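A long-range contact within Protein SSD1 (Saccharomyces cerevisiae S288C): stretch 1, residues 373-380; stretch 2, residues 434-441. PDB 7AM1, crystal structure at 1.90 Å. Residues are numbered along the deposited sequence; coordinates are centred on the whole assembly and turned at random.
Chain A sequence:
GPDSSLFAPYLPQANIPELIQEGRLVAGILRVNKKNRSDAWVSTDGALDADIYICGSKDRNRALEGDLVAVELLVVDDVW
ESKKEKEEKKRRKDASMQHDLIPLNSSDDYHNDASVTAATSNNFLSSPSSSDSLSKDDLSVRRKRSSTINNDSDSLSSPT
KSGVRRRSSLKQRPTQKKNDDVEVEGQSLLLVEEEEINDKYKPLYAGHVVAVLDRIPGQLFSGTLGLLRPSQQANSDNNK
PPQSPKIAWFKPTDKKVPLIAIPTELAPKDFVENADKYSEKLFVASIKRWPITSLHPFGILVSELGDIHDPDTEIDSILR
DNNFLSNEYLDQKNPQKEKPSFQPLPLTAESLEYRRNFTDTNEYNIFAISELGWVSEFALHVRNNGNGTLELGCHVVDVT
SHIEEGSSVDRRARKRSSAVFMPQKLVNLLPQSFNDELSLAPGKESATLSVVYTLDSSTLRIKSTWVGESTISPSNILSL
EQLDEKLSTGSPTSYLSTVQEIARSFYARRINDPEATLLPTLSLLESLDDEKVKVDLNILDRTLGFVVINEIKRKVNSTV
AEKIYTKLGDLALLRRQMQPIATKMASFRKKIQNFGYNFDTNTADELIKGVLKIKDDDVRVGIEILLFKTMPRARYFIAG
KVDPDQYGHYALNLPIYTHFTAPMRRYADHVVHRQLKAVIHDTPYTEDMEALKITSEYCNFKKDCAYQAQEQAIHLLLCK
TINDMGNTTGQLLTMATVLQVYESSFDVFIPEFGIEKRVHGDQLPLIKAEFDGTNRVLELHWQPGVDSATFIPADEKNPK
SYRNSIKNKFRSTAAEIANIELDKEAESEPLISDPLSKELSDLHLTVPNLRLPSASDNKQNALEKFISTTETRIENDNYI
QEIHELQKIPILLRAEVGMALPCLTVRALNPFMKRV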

# COMPACT_ATOMS: atom_id res chain seq x y z
N GLY A 373 -9.27 16.87 6.89
CA GLY A 373 -10.37 15.94 7.03
C GLY A 373 -10.31 15.09 8.28
O GLY A 373 -11.20 14.25 8.48
N TRP A 374 -9.31 15.29 9.13
CA TRP A 374 -9.08 14.45 10.29
C TRP A 374 -8.94 15.35 11.52
O TRP A 374 -8.92 16.58 11.42
CB TRP A 374 -7.83 13.58 10.08
CG TRP A 374 -7.61 12.53 11.12
CD1 TRP A 374 -6.50 12.37 11.89
CD2 TRP A 374 -8.53 11.50 11.50
NE1 TRP A 374 -6.67 11.29 12.73
CE2 TRP A 374 -7.90 10.74 12.51
CE3 TRP A 374 -9.81 11.14 11.08
CZ2 TRP A 374 -8.52 9.64 13.11
CZ3 TRP A 374 -10.43 10.05 11.68
CH2 TRP A 374 -9.78 9.32 12.68
N VAL A 375 -8.86 14.72 12.69
CA VAL A 375 -8.72 15.43 13.95
C VAL A 375 -7.28 15.90 14.13
O VAL A 375 -6.45 15.74 13.23
CB VAL A 375 -9.15 14.54 15.13
CG1 VAL A 375 -10.60 14.10 14.96
CG2 VAL A 375 -8.24 13.33 15.25
N SER A 376 -7.00 16.53 15.27
CA SER A 376 -5.63 16.82 15.70
C SER A 376 -5.31 15.92 16.88
O SER A 376 -5.96 16.00 17.93
CB SER A 376 -5.48 18.29 16.09
OG SER A 376 -4.21 18.52 16.68
N GLU A 377 -4.31 15.05 16.72
CA GLU A 377 -3.91 14.16 17.79
C GLU A 377 -2.46 14.33 18.20
O GLU A 377 -2.00 13.61 19.10
CB GLU A 377 -4.19 12.70 17.40
CG GLU A 377 -3.46 12.17 16.17
CD GLU A 377 -3.94 10.77 15.80
OE1 GLU A 377 -4.08 9.95 16.73
OE2 GLU A 377 -4.18 10.49 14.61
N PHE A 378 -1.73 15.27 17.60
CA PHE A 378 -0.32 15.47 17.87
C PHE A 378 -0.04 16.96 17.93
O PHE A 378 -0.56 17.72 17.11
CB PHE A 378 0.53 14.81 16.78
CG PHE A 378 2.01 14.92 17.01
CD1 PHE A 378 2.62 14.08 17.93
CD2 PHE A 378 2.78 15.81 16.30
CE1 PHE A 378 3.98 14.15 18.14
CE2 PHE A 378 4.14 15.88 16.50
CZ PHE A 378 4.74 15.04 17.42
N ALA A 379 0.76 17.37 18.91
CA ALA A 379 1.10 18.77 19.10
C ALA A 379 2.57 18.87 19.50
O ALA A 379 3.16 17.92 20.02
CB ALA A 379 0.20 19.42 20.16
N LEU A 380 3.15 20.04 19.26
CA LEU A 380 4.57 20.24 19.49
C LEU A 380 4.82 21.59 20.15
O LEU A 380 4.03 22.53 19.99
CB LEU A 380 5.37 20.24 18.17
CG LEU A 380 5.59 18.94 17.40
CD1 LEU A 380 6.13 19.28 16.02
CD2 LEU A 380 6.53 18.02 18.16
N PHE A 434 -15.85 10.86 20.18
CA PHE A 434 -14.47 10.91 20.65
C PHE A 434 -13.63 11.85 19.80
O PHE A 434 -12.87 12.67 20.32
CB PHE A 434 -13.85 9.51 20.64
CG PHE A 434 -14.23 8.67 21.83
CD1 PHE A 434 -15.55 8.29 22.04
CD2 PHE A 434 -13.27 8.26 22.74
CE1 PHE A 434 -15.90 7.52 23.13
CE2 PHE A 434 -13.62 7.49 23.83
CZ PHE A 434 -14.93 7.12 24.03
N ASN A 435 -13.75 11.74 18.47
CA ASN A 435 -13.05 12.65 17.58
C ASN A 435 -13.35 14.10 17.93
O ASN A 435 -12.44 14.91 18.11
CB ASN A 435 -13.46 12.37 16.13
CG ASN A 435 -12.85 11.09 15.59
OD1 ASN A 435 -12.44 10.22 16.35
ND2 ASN A 435 -12.81 10.96 14.28
N ASP A 436 -14.64 14.44 18.04
CA ASP A 436 -15.04 15.83 18.27
C ASP A 436 -14.51 16.34 19.61
O ASP A 436 -14.01 17.47 19.69
CB ASP A 436 -16.56 15.94 18.23
CG ASP A 436 -17.13 15.69 16.84
OD1 ASP A 436 -16.35 15.56 15.87
OD2 ASP A 436 -18.37 15.60 16.73
N GLU A 437 -14.62 15.54 20.67
CA GLU A 437 -14.30 16.03 22.00
C GLU A 437 -12.82 15.96 22.34
O GLU A 437 -12.33 16.76 23.14
CB GLU A 437 -15.10 15.25 23.05
CG GLU A 437 -14.87 15.72 24.49
N LEU A 438 -12.09 15.01 21.75
CA LEU A 438 -10.69 14.81 22.10
C LEU A 438 -9.71 15.49 21.14
O LEU A 438 -8.52 15.55 21.45
CB LEU A 438 -10.37 13.31 22.17
CG LEU A 438 -11.21 12.50 23.16
CD1 LEU A 438 -10.58 11.14 23.37
CD2 LEU A 438 -11.40 13.22 24.49
N SER A 439 -10.17 15.96 19.99
CA SER A 439 -9.28 16.63 19.05
C SER A 439 -8.65 17.85 19.70
O SER A 439 -9.35 18.71 20.24
CB SER A 439 -10.05 17.03 17.79
OG SER A 439 -9.20 17.67 16.84
N LEU A 440 -7.32 17.93 19.64
CA LEU A 440 -6.61 19.06 20.22
C LEU A 440 -7.04 20.36 19.55
O LEU A 440 -7.16 20.44 18.32
CB LEU A 440 -5.10 18.87 20.05
CG LEU A 440 -4.53 17.56 20.61
CD1 LEU A 440 -3.06 17.41 20.25
CD2 LEU A 440 -4.73 17.50 22.12
N ALA A 441 -7.25 21.40 20.35
CA ALA A 441 -7.69 22.69 19.82
C ALA A 441 -7.17 23.80 20.70
O ALA A 441 -7.00 23.61 21.91
CB ALA A 441 -9.22 22.77 19.74

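The contact is small, burying 348 Å² summed over both sides, and it centres on Ser376, with Ser376 CA 5.0 Å from Ser439 CA. Two hydrogen bonds engage the backbone of Ser376 at both its polar groups. Its N donates to OG of Ser439 at 2.9 Å with an N-H...O angle of 170°, and its O accepts from N of Leu440 at 2.9 Å and 166°. Both are short and nearly linear. A CA-H...O contact, Ser439 CA to Ser376 O at 3.6 Å and 139° at the hydrogen, accompanies them.

The setting explains how Ser439 can serve. It is the first residue after the helix to leave helical phi/psi, at -60/128, although its own N still donates to O of Asn435 (3.1 Å). Leu440 repeats the extended conformation at -61/137, and its N is turned to Ser376 instead of continuing the helical pattern. The CA-to-CB bond of Ser439 points sideways; chi1 of -179° (t) places OG within reach of N of Ser376. A serine suits this position: its one chi angle, in t, sets the hydroxyl oxygen at the distance and direction the backbone NH needs. The same OG lies 3.6 Å from CB of Val375.

The CA-to-CB bond of Ser376 points toward the other stretch. With chi1 at 172° (t), its OG packs 3.5 Å from CB of Leu440 while being hydrogen-bonded elsewhere in the structure, so its polarity is not left unpaired in this buried place.

Leu440 contributes the largest covered area, 87 Å². Its chi1 of -55° (m) and chi2 of 174° (t) are a common leucine combination, here extending CD1 to 3.8 Å from CB of Ala379 and 3.7 Å from N of Phe378. The short methyl of Ala379 points toward the leucine and meets it at van der Waals distance, whereas Glu377 and Phe378 direct their CA-to-CB bonds away, leaving mainly backbone for CD1 to cover.

At the helical end, the CA-to-CB bond of Asn435 points toward stretch 1. Its CB touches CG1 of Val375 at 3.5 Å, the valine having chi1 of -59° (m), and its ND2 approaches CZ3 of Trp374 at 3.6 Å, obliquely to the ring. Trp374 starts sideways, but chi1 of -171° (t) and chi2 of -123° bring its end nearer. The indole is also tied within its own stretch: NE1 donates to OE2 of Glu377 at 3.2 Å and 168°. Glu377 has chi1 of 61° (p) and chi2 of -174° (t).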